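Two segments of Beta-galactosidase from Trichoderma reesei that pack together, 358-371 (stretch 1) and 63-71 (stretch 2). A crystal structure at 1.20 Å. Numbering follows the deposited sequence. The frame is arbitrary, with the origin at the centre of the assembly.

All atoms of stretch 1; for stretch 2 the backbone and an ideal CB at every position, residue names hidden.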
# COMPACT_ATOMS: atom_id res chain seq x y z
N LYS A 358 -4.80 -11.97 -7.97
CA LYS A 358 -4.26 -10.80 -8.66
C LYS A 358 -2.75 -10.71 -8.52
O LYS A 358 -2.08 -10.16 -9.39
CB LYS A 358 -4.91 -9.46 -8.16
CG LYS A 358 -4.77 -9.28 -6.65
CD LYS A 358 -5.46 -8.04 -6.16
CE LYS A 358 -4.86 -6.75 -6.75
NZ LYS A 358 -5.64 -5.55 -6.29
N TYR A 359 -2.14 -11.24 -7.48
CA TYR A 359 -0.66 -11.27 -7.39
C TYR A 359 -0.10 -12.07 -8.55
O TYR A 359 0.84 -11.65 -9.24
CB TYR A 359 -0.23 -11.84 -6.00
CG TYR A 359 1.29 -11.92 -5.91
CD1 TYR A 359 1.99 -13.06 -6.35
CD2 TYR A 359 2.02 -10.83 -5.39
CE1 TYR A 359 3.36 -13.15 -6.30
CE2 TYR A 359 3.40 -10.91 -5.33
CZ TYR A 359 4.06 -12.07 -5.77
OH TYR A 359 5.43 -12.20 -5.73
N SER A 360 -0.62 -13.32 -8.70
CA SER A 360 -0.01 -14.19 -9.72
C SER A 360 -0.25 -13.66 -11.11
O SER A 360 0.63 -13.78 -11.97
CB SER A 360 -0.60 -15.60 -9.57
OG SER A 360 -0.35 -16.09 -8.24
N GLU A 361 -1.43 -13.03 -11.34
CA GLU A 361 -1.66 -12.43 -12.67
C GLU A 361 -0.71 -11.27 -12.91
O GLU A 361 -0.20 -11.10 -14.02
CB GLU A 361 -3.10 -11.96 -12.74
CG GLU A 361 -3.34 -11.03 -13.93
CD GLU A 361 -3.06 -11.59 -15.31
OE1 GLU A 361 -3.40 -12.79 -15.51
OE2 GLU A 361 -2.56 -10.87 -16.25
N LEU A 362 -0.44 -10.46 -11.87
CA LEU A 362 0.49 -9.33 -12.05
C LEU A 362 1.88 -9.83 -12.36
O LEU A 362 2.58 -9.20 -13.19
CB LEU A 362 0.44 -8.48 -10.79
CG LEU A 362 1.20 -7.18 -10.80
CD1 LEU A 362 0.85 -6.31 -12.01
CD2 LEU A 362 0.87 -6.42 -9.51
N LYS A 363 2.29 -10.96 -11.76
CA LYS A 363 3.61 -11.53 -12.08
C LYS A 363 3.68 -11.92 -13.55
O LYS A 363 4.72 -11.78 -14.17
CB LYS A 363 3.79 -12.79 -11.21
CG LYS A 363 5.09 -13.52 -11.50
CD LYS A 363 5.38 -14.67 -10.49
CE LYS A 363 4.21 -15.68 -10.52
NZ LYS A 363 4.54 -16.86 -9.66
N LEU A 364 2.59 -12.45 -14.15
CA LEU A 364 2.69 -12.80 -15.57
C LEU A 364 3.02 -11.57 -16.40
O LEU A 364 3.80 -11.63 -17.37
CB LEU A 364 1.37 -13.38 -16.06
CG LEU A 364 0.81 -14.56 -15.30
CD1 LEU A 364 -0.47 -15.06 -15.98
CD2 LEU A 364 1.82 -15.69 -15.20
N GLN A 365 2.43 -10.44 -16.00
CA GLN A 365 2.66 -9.20 -16.77
C GLN A 365 4.04 -8.62 -16.54
O GLN A 365 4.69 -8.19 -17.50
CB GLN A 365 1.60 -8.17 -16.35
CG GLN A 365 0.16 -8.63 -16.68
CD GLN A 365 -0.85 -7.58 -16.24
OE1 GLN A 365 -0.54 -6.39 -16.06
NE2 GLN A 365 -2.08 -7.97 -16.05
N GLY A 366 4.52 -8.63 -15.28
CA GLY A 366 5.87 -8.11 -15.05
C GLY A 366 6.94 -8.95 -15.73
O GLY A 366 7.92 -8.42 -16.30
N GLN A 367 6.77 -10.28 -15.67
CA GLN A 367 7.78 -11.14 -16.29
C GLN A 367 7.78 -11.01 -17.81
O GLN A 367 8.84 -11.05 -18.42
CB GLN A 367 7.54 -12.58 -15.85
CG GLN A 367 7.78 -12.75 -14.34
CD GLN A 367 9.20 -12.47 -13.95
OE1 GLN A 367 10.19 -12.45 -14.63
NE2 GLN A 367 9.32 -12.20 -12.63
N PHE A 368 6.62 -10.79 -18.42
CA PHE A 368 6.54 -10.56 -19.85
C PHE A 368 7.28 -9.28 -20.25
O PHE A 368 8.11 -9.28 -21.18
CB PHE A 368 5.05 -10.47 -20.26
CG PHE A 368 4.88 -9.90 -21.66
CD1 PHE A 368 5.40 -10.54 -22.78
CD2 PHE A 368 4.22 -8.70 -21.82
CE1 PHE A 368 5.30 -10.00 -24.06
CE2 PHE A 368 4.09 -8.18 -23.09
CZ PHE A 368 4.60 -8.83 -24.20
N LEU A 369 6.98 -8.18 -19.54
CA LEU A 369 7.55 -6.90 -20.02
C LEU A 369 9.07 -6.90 -19.89
O LEU A 369 9.74 -6.35 -20.78
CB LEU A 369 6.95 -5.71 -19.27
CG LEU A 369 5.51 -5.34 -19.72
CD1 LEU A 369 4.95 -4.26 -18.84
CD2 LEU A 369 5.52 -4.88 -21.19
N LYS A 370 9.62 -7.55 -18.86
CA LYS A 370 11.07 -7.42 -18.67
C LYS A 370 11.88 -8.22 -19.68
O LYS A 370 13.10 -8.04 -19.74
CB LYS A 370 11.44 -7.70 -17.24
CG LYS A 370 11.28 -9.17 -16.84
CD LYS A 370 11.60 -9.34 -15.33
CE LYS A 370 13.04 -9.00 -15.05
NZ LYS A 370 13.49 -9.37 -13.67
N VAL A 371 11.24 -9.08 -20.49
CA VAL A 371 11.99 -9.79 -21.54
C VAL A 371 11.58 -9.28 -22.92
O VAL A 371 11.94 -9.92 -23.93
CB VAL A 371 11.85 -11.33 -21.40
CG1 VAL A 371 12.44 -11.80 -20.08
CG2 VAL A 371 10.38 -11.79 -21.55
N UNK A 63 11.24 -8.66 -1.75
CA UNK A 63 11.36 -9.93 -2.44
C UNK A 63 10.07 -10.29 -3.19
O UNK A 63 10.08 -10.83 -4.27
CB UNK A 63 11.72 -11.03 -1.44
N UNK A 64 8.93 -9.98 -2.54
CA UNK A 64 7.62 -10.32 -3.13
C UNK A 64 7.37 -9.41 -4.34
O UNK A 64 6.75 -9.86 -5.32
CB UNK A 64 6.50 -10.17 -2.10
N UNK A 65 7.81 -8.16 -4.31
CA UNK A 65 7.63 -7.28 -5.48
C UNK A 65 8.61 -7.63 -6.58
O UNK A 65 8.23 -7.70 -7.76
CB UNK A 65 7.80 -5.81 -5.09
N UNK A 66 9.86 -7.90 -6.25
CA UNK A 66 10.85 -8.30 -7.27
C UNK A 66 10.37 -9.56 -7.99
O UNK A 66 10.56 -9.71 -9.19
CB UNK A 66 12.22 -8.54 -6.64
N UNK A 67 9.75 -10.49 -7.24
CA UNK A 67 9.33 -11.72 -7.89
C UNK A 67 8.21 -11.49 -8.89
O UNK A 67 7.96 -12.37 -9.75
CB UNK A 67 8.89 -12.74 -6.84
N UNK A 68 7.46 -10.40 -8.83
CA UNK A 68 6.46 -10.06 -9.84
C UNK A 68 7.12 -9.73 -11.20
O UNK A 68 6.44 -9.61 -12.20
CB UNK A 68 5.62 -8.88 -9.36
N UNK A 69 8.42 -9.50 -11.22
CA UNK A 69 9.08 -8.98 -12.40
C UNK A 69 9.22 -7.47 -12.34
O UNK A 69 9.68 -6.86 -13.31
CB UNK A 69 8.31 -9.39 -13.66
N UNK A 70 8.82 -6.87 -11.21
CA UNK A 70 8.99 -5.40 -11.07
C UNK A 70 10.46 -5.06 -10.84
O UNK A 70 11.21 -5.89 -10.34
CB UNK A 70 8.14 -4.86 -9.92
N UNK A 71 10.81 -3.80 -11.19
CA UNK A 71 12.20 -3.36 -10.96
C UNK A 71 12.28 -2.20 -10.00
O UNK A 71 13.40 -1.80 -9.62
CB UNK A 71 12.86 -2.97 -12.28

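Stretch 1 is helical through nearly all its length, and stretch 2 meets it with the end of another helix and the turn that follows. At position 63 the CA-to-CB bond points sideways and the ideal CB has nothing of stretch 1 within 5.5 Å, so almost any helix-compatible side chain would do. It is His63, whose ring leads away.

Position 64 also points sideways, and its ideal CB lies 4.3 Å from Tyr359 OH. The backbone matters more here: Tyr359 OH donates a hydrogen bond to the carbonyl O of 64, 2.7 Å away and near the plane of the ring. Any side chain that can turn off past the hydroxyl would suit. The residue is Lys64, and its extended chain leads away to a partner elsewhere in the structure.

Position 65 points away, and stretch 1 leaves its choice open; it is Ile65. Position 66 points away too, so a long, flexible side chain would be tolerated. Lys66 is found there, but its carbonyl does the visible work. Its O accepts from the backbone N of 69 at 3.0 Å within the turn, and two waters lie within hydrogen-bonding distance of that same O, one also accepting from Lys370 NZ and the other from Gln367 NE2.

At 67 the sideways CB sits 3.7 Å from Tyr359 OH, and the aliphatic chain of Lys363 also passes nearby. A small side chain fits easily. Ala67 places its methyl there, while its carbonyl O accepts a hydrogen bond from Gln367 NE2 at 3.2 Å.

Position 68 lies beside Lys363, the two CA atoms only 3.9 Å apart. Its CB points sideways, but a medium-sized apolar chain could reach the Tyr359 ring and Leu362; leucine, isoleucine or methionine would be reasonable. Leu68 has chi1 m and chi2 t. CD2 lies over the ring face, 3.5 Å from the centroid of the Tyr359 ring, a CH-pi contact, while CD1 is 4.0 Å from Leu362 CD2. Leu68 O receives CA-H...O contacts from Lys363 CA at 3.4 Å and Gly366 CA at 3.3 Å.

Position 69 allows little freedom. Its phi is 95°, and an ideal CB would jam against the preceding carbonyl O; it would also lie 2.5 Å from Gly366 C and 2.7 Å from Gln367 N. Gly69 satisfies both demands. It closes the helix in a Schellman motif, facing Gly366 at a CA-to-CA distance of 4.3 Å, and one water donates to both Gly69 O and Gly366 O at 2.8 Å.

At 70 the CB points away, yet a long apolar side chain could bend back toward Leu362. An aromatic residue or a long aliphatic one would serve. Phe70 does so with chi1 m, bringing CZ to 3.7 Å from Leu362 CD2 in an oblique approach.

Position 71 points sideways with no stretch 1 atom near its CB, so many residues could stand there; it is Asn71.

Stretch 2 63-71: HKIKALGFN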
# COMPACT_ATOMS: atom_id res chain seq x y z
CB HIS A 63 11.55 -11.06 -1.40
CG HIS A 63 12.90 -11.26 -0.86
ND1 HIS A 63 13.15 -11.93 0.31
CD2 HIS A 63 14.08 -10.93 -1.44
CE1 HIS A 63 14.46 -11.98 0.49
NE2 HIS A 63 15.05 -11.37 -0.57
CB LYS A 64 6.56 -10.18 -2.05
CG LYS A 64 6.64 -11.33 -1.06
CD LYS A 64 5.89 -11.12 0.25
CE LYS A 64 6.02 -12.43 1.05
NZ LYS A 64 5.50 -12.30 2.40
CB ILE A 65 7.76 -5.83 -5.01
CG1 ILE A 65 6.54 -5.53 -4.11
CG2 ILE A 65 7.88 -4.88 -6.20
CD1 ILE A 65 6.54 -4.15 -3.51
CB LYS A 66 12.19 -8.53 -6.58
CG LYS A 66 13.31 -8.93 -7.50
CD LYS A 66 13.89 -7.76 -8.28
CE LYS A 66 15.15 -8.27 -9.03
NZ LYS A 66 15.71 -7.13 -9.79
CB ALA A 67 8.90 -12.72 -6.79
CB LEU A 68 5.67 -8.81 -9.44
CG LEU A 68 4.79 -8.94 -8.21
CD1 LEU A 68 4.28 -7.58 -7.78
CD2 LEU A 68 3.59 -9.86 -8.53
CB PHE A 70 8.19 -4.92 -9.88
CG PHE A 70 6.67 -4.83 -10.15
CD1 PHE A 70 6.03 -5.50 -11.20
CD2 PHE A 70 5.92 -4.04 -9.28
CE1 PHE A 70 4.66 -5.36 -11.34
CE2 PHE A 70 4.52 -3.87 -9.44
CZ PHE A 70 3.90 -4.56 -10.49
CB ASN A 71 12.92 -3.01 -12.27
CG ASN A 71 12.04 -2.19 -13.18
OD1 ASN A 71 11.27 -1.34 -12.76
ND2 ASN A 71 12.14 -2.50 -14.48
O HOH W 1 12.19 -8.47 -11.24
O HOH W 2 11.97 -11.77 -11.09
O HOH W 3 8.69 -5.80 -15.72
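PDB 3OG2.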